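Local coordinates for E3 SUMO-protein ligase SIZ1 (PDB 3I2D) that acts as a SUMO E3 ligase of the PIAS family, promoting attachment of SUMO to septins and PCNA, at residues R118-S123 with Y200-I205. Residues are numbered along the deposited sequence; the frame is centred on the assembly and turned at random.
Sequences RLYLFS and YIVEMI
Two side chains of strand 195-204 meet the ring of Tyr-120 from the same side: Val-202 CG2 over its face, a CH-pi contact 3.9 Å from the ring centroid, and Met-204 obliquely at the phenol end. The Met-204 side chain bends at chi2 and again at chi3 (83°), which places CE 3.4 Å from Tyr-120 OH. Its sulfur makes an oblique Met-aromatic contact, with SD 5.5 Å from the centroid of the Tyr-120 ring. Arg-118 CG packs 3.6 Å from Met-204 CG, and the arginine then leads away to a salt bridge with Asp-170. An alanine in place of Tyr-120 would probably leave Val-202 CG2 and the methyl of Met-204 without their aromatic partner and Met-204 freer to turn. Farther along the strand, the edge of Tyr-200 is turned toward the face of Phe-122 in an offset edge-to-face pair with planes at 75°. Here Tyr-200 CD1 approaches Phe-122 CD1 to 3.7 Å, and Val-202 CG1 lies at the edge of the phenylalanine ring. Two pairs of backbone hydrogen bonds tie the strands together. Arg-118 and Val-202 exchange N-H and C=O, with Val-202 N to Arg-118 O at 2.8 Å, and Tyr-120 and Tyr-200 do the same, with Tyr-200 N to Tyr-120 O at 2.9 Å. Between them Leu-119 and Ile-201 form a non-hydrogen-bonded pair whose side chains lie on the other face of the sheet, where Ile-201 packs against helix 104-111. The two short strand segments run at 122° to each other, well short of straight antiparallel. This is a strongly twisted antiparallel pair at the middle of the four-stranded sheet, flanked by strands 74-90 and 169-170, in the PINIT domain of this SUMO ligase.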
ATOM      1  N   ARG A 118       2.020   1.165  15.125  1.00 52.57           N
ATOM      2  CA  ARG A 118       3.385   1.668  15.071  1.00 53.07           C
ATOM      3  C   ARG A 118       3.426   3.176  14.926  1.00 50.38           C
ATOM      4  O   ARG A 118       2.489   3.778  14.410  1.00 57.49           O
ATOM      5  CB  ARG A 118       4.123   1.016  13.906  1.00 53.13           C
ATOM      6  CG  ARG A 118       3.866  -0.475  13.799  1.00 61.60           C
ATOM      7  CD  ARG A 118       5.156  -1.249  13.794  1.00 71.58           C
ATOM      8  NE  ARG A 118       5.991  -0.908  14.937  1.00 67.60           N
ATOM      9  CZ  ARG A 118       7.247  -1.318  15.084  1.00 77.54           C
ATOM     10  NH1 ARG A 118       7.810  -2.090  14.158  1.00 72.51           N
ATOM     11  NH2 ARG A 118       7.947  -0.947  16.149  1.00 82.64           N
ATOM     12  N   LEU A 119       4.514   3.785  15.387  1.00 45.79           N
ATOM     13  CA  LEU A 119       4.674   5.235  15.305  1.00 50.78           C
ATOM     14  C   LEU A 119       5.507   5.590  14.066  1.00 52.52           C
ATOM     15  O   LEU A 119       6.716   5.372  14.038  1.00 57.75           O
ATOM     16  CB  LEU A 119       5.378   5.743  16.554  1.00 48.04           C
ATOM     17  CG  LEU A 119       5.143   7.177  17.014  1.00 47.00           C
ATOM     18  CD1 LEU A 119       6.482   7.707  17.475  1.00 43.99           C
ATOM     19  CD2 LEU A 119       4.554   8.043  15.904  1.00 54.22           C
ATOM     20  N   TYR A 120       4.856   6.129  13.044  1.00 49.86           N
ATOM     21  CA  TYR A 120       5.548   6.475  11.811  1.00 51.67           C
ATOM     22  C   TYR A 120       5.801   7.967  11.677  1.00 54.76           C
ATOM     23  O   TYR A 120       4.979   8.795  12.063  1.00 59.22           O
ATOM     24  CB  TYR A 120       4.734   6.000  10.600  1.00 47.44           C
ATOM     25  CG  TYR A 120       4.863   4.530  10.276  1.00 46.07           C
ATOM     26  CD1 TYR A 120       5.555   3.659  11.123  1.00 50.46           C
ATOM     27  CD2 TYR A 120       4.322   4.012   9.099  1.00 47.04           C
ATOM     28  CE1 TYR A 120       5.712   2.312  10.802  1.00 44.05           C
ATOM     29  CE2 TYR A 120       4.469   2.663   8.767  1.00 45.90           C
ATOM     30  CZ  TYR A 120       5.167   1.826   9.621  1.00 53.33           C
ATOM     31  OH  TYR A 120       5.330   0.503   9.288  1.00 57.96           O
ATOM     32  N   LEU A 121       6.956   8.319  11.141  1.00 51.88           N
ATOM     33  CA  LEU A 121       7.230   9.717  10.927  1.00 47.30           C
ATOM     34  C   LEU A 121       7.104   9.923   9.418  1.00 52.02           C
ATOM     35  O   LEU A 121       7.665   9.158   8.625  1.00 47.34           O
ATOM     36  CB  LEU A 121       8.626  10.061  11.404  1.00 49.46           C
ATOM     37  CG  LEU A 121       9.031  11.515  11.203  1.00 51.06           C
ATOM     38  CD1 LEU A 121       8.032  12.445  11.882  1.00 37.24           C
ATOM     39  CD2 LEU A 121      10.436  11.694  11.749  1.00 50.40           C
ATOM     40  N   PHE A 122       6.319  10.920   9.025  1.00 49.04           N
ATOM     41  CA  PHE A 122       6.120  11.224   7.613  1.00 52.99           C
ATOM     42  C   PHE A 122       6.775  12.549   7.284  1.00 51.98           C
ATOM     43  O   PHE A 122       7.004  13.376   8.168  1.00 52.34           O
ATOM     44  CB  PHE A 122       4.630  11.341   7.258  1.00 50.06           C
ATOM     45  CG  PHE A 122       3.901  10.037   7.246  1.00 57.76           C
ATOM     46  CD1 PHE A 122       3.603   9.381   8.433  1.00 55.81           C
ATOM     47  CD2 PHE A 122       3.518   9.458   6.046  1.00 56.05           C
ATOM     48  CE1 PHE A 122       2.942   8.177   8.424  1.00 47.41           C
ATOM     49  CE2 PHE A 122       2.855   8.247   6.025  1.00 53.24           C
ATOM     50  CZ  PHE A 122       2.565   7.606   7.218  1.00 57.05           C
ATOM     51  N   SER A 123       7.054  12.750   6.004  1.00 44.56           N
ATOM     52  CA  SER A 123       7.650  13.983   5.557  1.00 41.87           C
ATOM     53  C   SER A 123       7.090  14.309   4.198  1.00 42.04           C
ATOM     54  O   SER A 123       6.847  13.422   3.403  1.00 46.60           O
ATOM     55  CB  SER A 123       9.157  13.835   5.467  1.00 43.57           C
ATOM     56  OG  SER A 123       9.743  15.021   4.974  1.00 53.89           O
ATOM     57  N   TYR A 200       2.650  10.025  13.372  1.00 53.76           N
ATOM     58  CA  TYR A 200       1.334   9.399  13.445  1.00 52.33           C
ATOM     59  C   TYR A 200       1.442   7.987  13.990  1.00 57.13           C
ATOM     60  O   TYR A 200       2.404   7.261  13.686  1.00 51.34           O
ATOM     61  CB  TYR A 200       0.691   9.267  12.057  1.00 46.60           C
ATOM     62  CG  TYR A 200       0.222  10.537  11.386  1.00 54.40           C
ATOM     63  CD1 TYR A 200       0.775  10.949  10.174  1.00 53.26           C
ATOM     64  CD2 TYR A 200      -0.840  11.274  11.902  1.00 54.53           C
ATOM     65  CE1 TYR A 200       0.274  12.060   9.484  1.00 47.36           C
ATOM     66  CE2 TYR A 200      -1.345  12.382  11.221  1.00 55.70           C
ATOM     67  CZ  TYR A 200      -0.784  12.766  10.013  1.00 53.21           C
ATOM     68  OH  TYR A 200      -1.298  13.847   9.330  1.00 64.71           O
ATOM     69  N   ILE A 201       0.457   7.604  14.802  1.00 54.76           N
ATOM     70  CA  ILE A 201       0.381   6.236  15.292  1.00 47.77           C
ATOM     71  C   ILE A 201      -0.476   5.646  14.176  1.00 47.72           C
ATOM     72  O   ILE A 201      -1.584   6.122  13.916  1.00 51.06           O
ATOM     73  CB  ILE A 201      -0.373   6.114  16.637  1.00 45.74           C
ATOM     74  CG1 ILE A 201       0.516   6.577  17.785  1.00 52.47           C
ATOM     75  CG2 ILE A 201      -0.744   4.673  16.894  1.00 52.62           C
ATOM     76  CD1 ILE A 201      -0.165   6.555  19.120  1.00 58.33           C
ATOM     77  N   VAL A 202       0.051   4.651  13.479  1.00 44.27           N
ATOM     78  CA  VAL A 202      -0.690   4.039  12.390  1.00 45.03           C
ATOM     79  C   VAL A 202      -0.947   2.584  12.703  1.00 47.14           C
ATOM     80  O   VAL A 202      -0.234   1.960  13.500  1.00 47.10           O
ATOM     81  CB  VAL A 202       0.090   4.113  11.045  1.00 44.98           C
ATOM     82  CG1 VAL A 202       0.488   5.571  10.733  1.00 44.75           C
ATOM     83  CG2 VAL A 202       1.322   3.215  11.113  1.00 34.58           C
ATOM     84  N   GLU A 203      -1.975   2.045  12.069  1.00 47.91           N
ATOM     85  CA  GLU A 203      -2.307   0.659  12.270  1.00 52.48           C
ATOM     86  C   GLU A 203      -1.813  -0.155  11.087  1.00 52.32           C
ATOM     87  O   GLU A 203      -2.146   0.136   9.936  1.00 49.80           O
ATOM     88  CB  GLU A 203      -3.822   0.471  12.416  1.00 62.20           C
ATOM     89  CG  GLU A 203      -4.204  -0.986  12.723  1.00 76.94           C
ATOM     90  CD  GLU A 203      -5.703  -1.224  12.819  1.00 79.79           C
ATOM     91  OE1 GLU A 203      -6.332  -0.704  13.767  1.00 87.71           O
ATOM     92  OE2 GLU A 203      -6.244  -1.934  11.941  1.00 77.17           O
ATOM     93  N   MET A 204      -1.013  -1.171  11.382  1.00 48.54           N
ATOM     94  CA  MET A 204      -0.492  -2.056  10.359  1.00 52.52           C
ATOM     95  C   MET A 204      -1.657  -2.856   9.814  1.00 57.82           C
ATOM     96  O   MET A 204      -2.410  -3.452  10.590  1.00 63.82           O
ATOM     97  CB  MET A 204       0.501  -3.042  10.962  1.00 54.18           C
ATOM     98  CG  MET A 204       1.714  -2.432  11.601  1.00 61.71           C
ATOM     99  SD  MET A 204       2.813  -1.826  10.345  1.00 76.56           S
ATOM    100  CE  MET A 204       2.055  -0.215  10.004  1.00 55.67           C
ATOM    101  N   ILE A 205      -1.846  -2.845   8.500  1.00 57.68           N
ATOM    102  CA  ILE A 205      -2.899  -3.667   7.930  1.00 59.13           C
ATOM    103  C   ILE A 205      -2.146  -4.749   7.209  1.00 56.21           C
ATOM    104  O   ILE A 205      -1.215  -4.498   6.446  1.00 59.24           O
ATOM    105  CB  ILE A 205      -3.822  -2.932   6.962  1.00 61.40           C
ATOM    106  CG1 ILE A 205      -4.720  -1.970   7.744  1.00 53.49           C
ATOM    107  CG2 ILE A 205      -4.698  -3.957   6.218  1.00 52.77           C
ATOM    108  CD1 ILE A 205      -5.780  -1.309   6.883  1.00 68.27           C
TER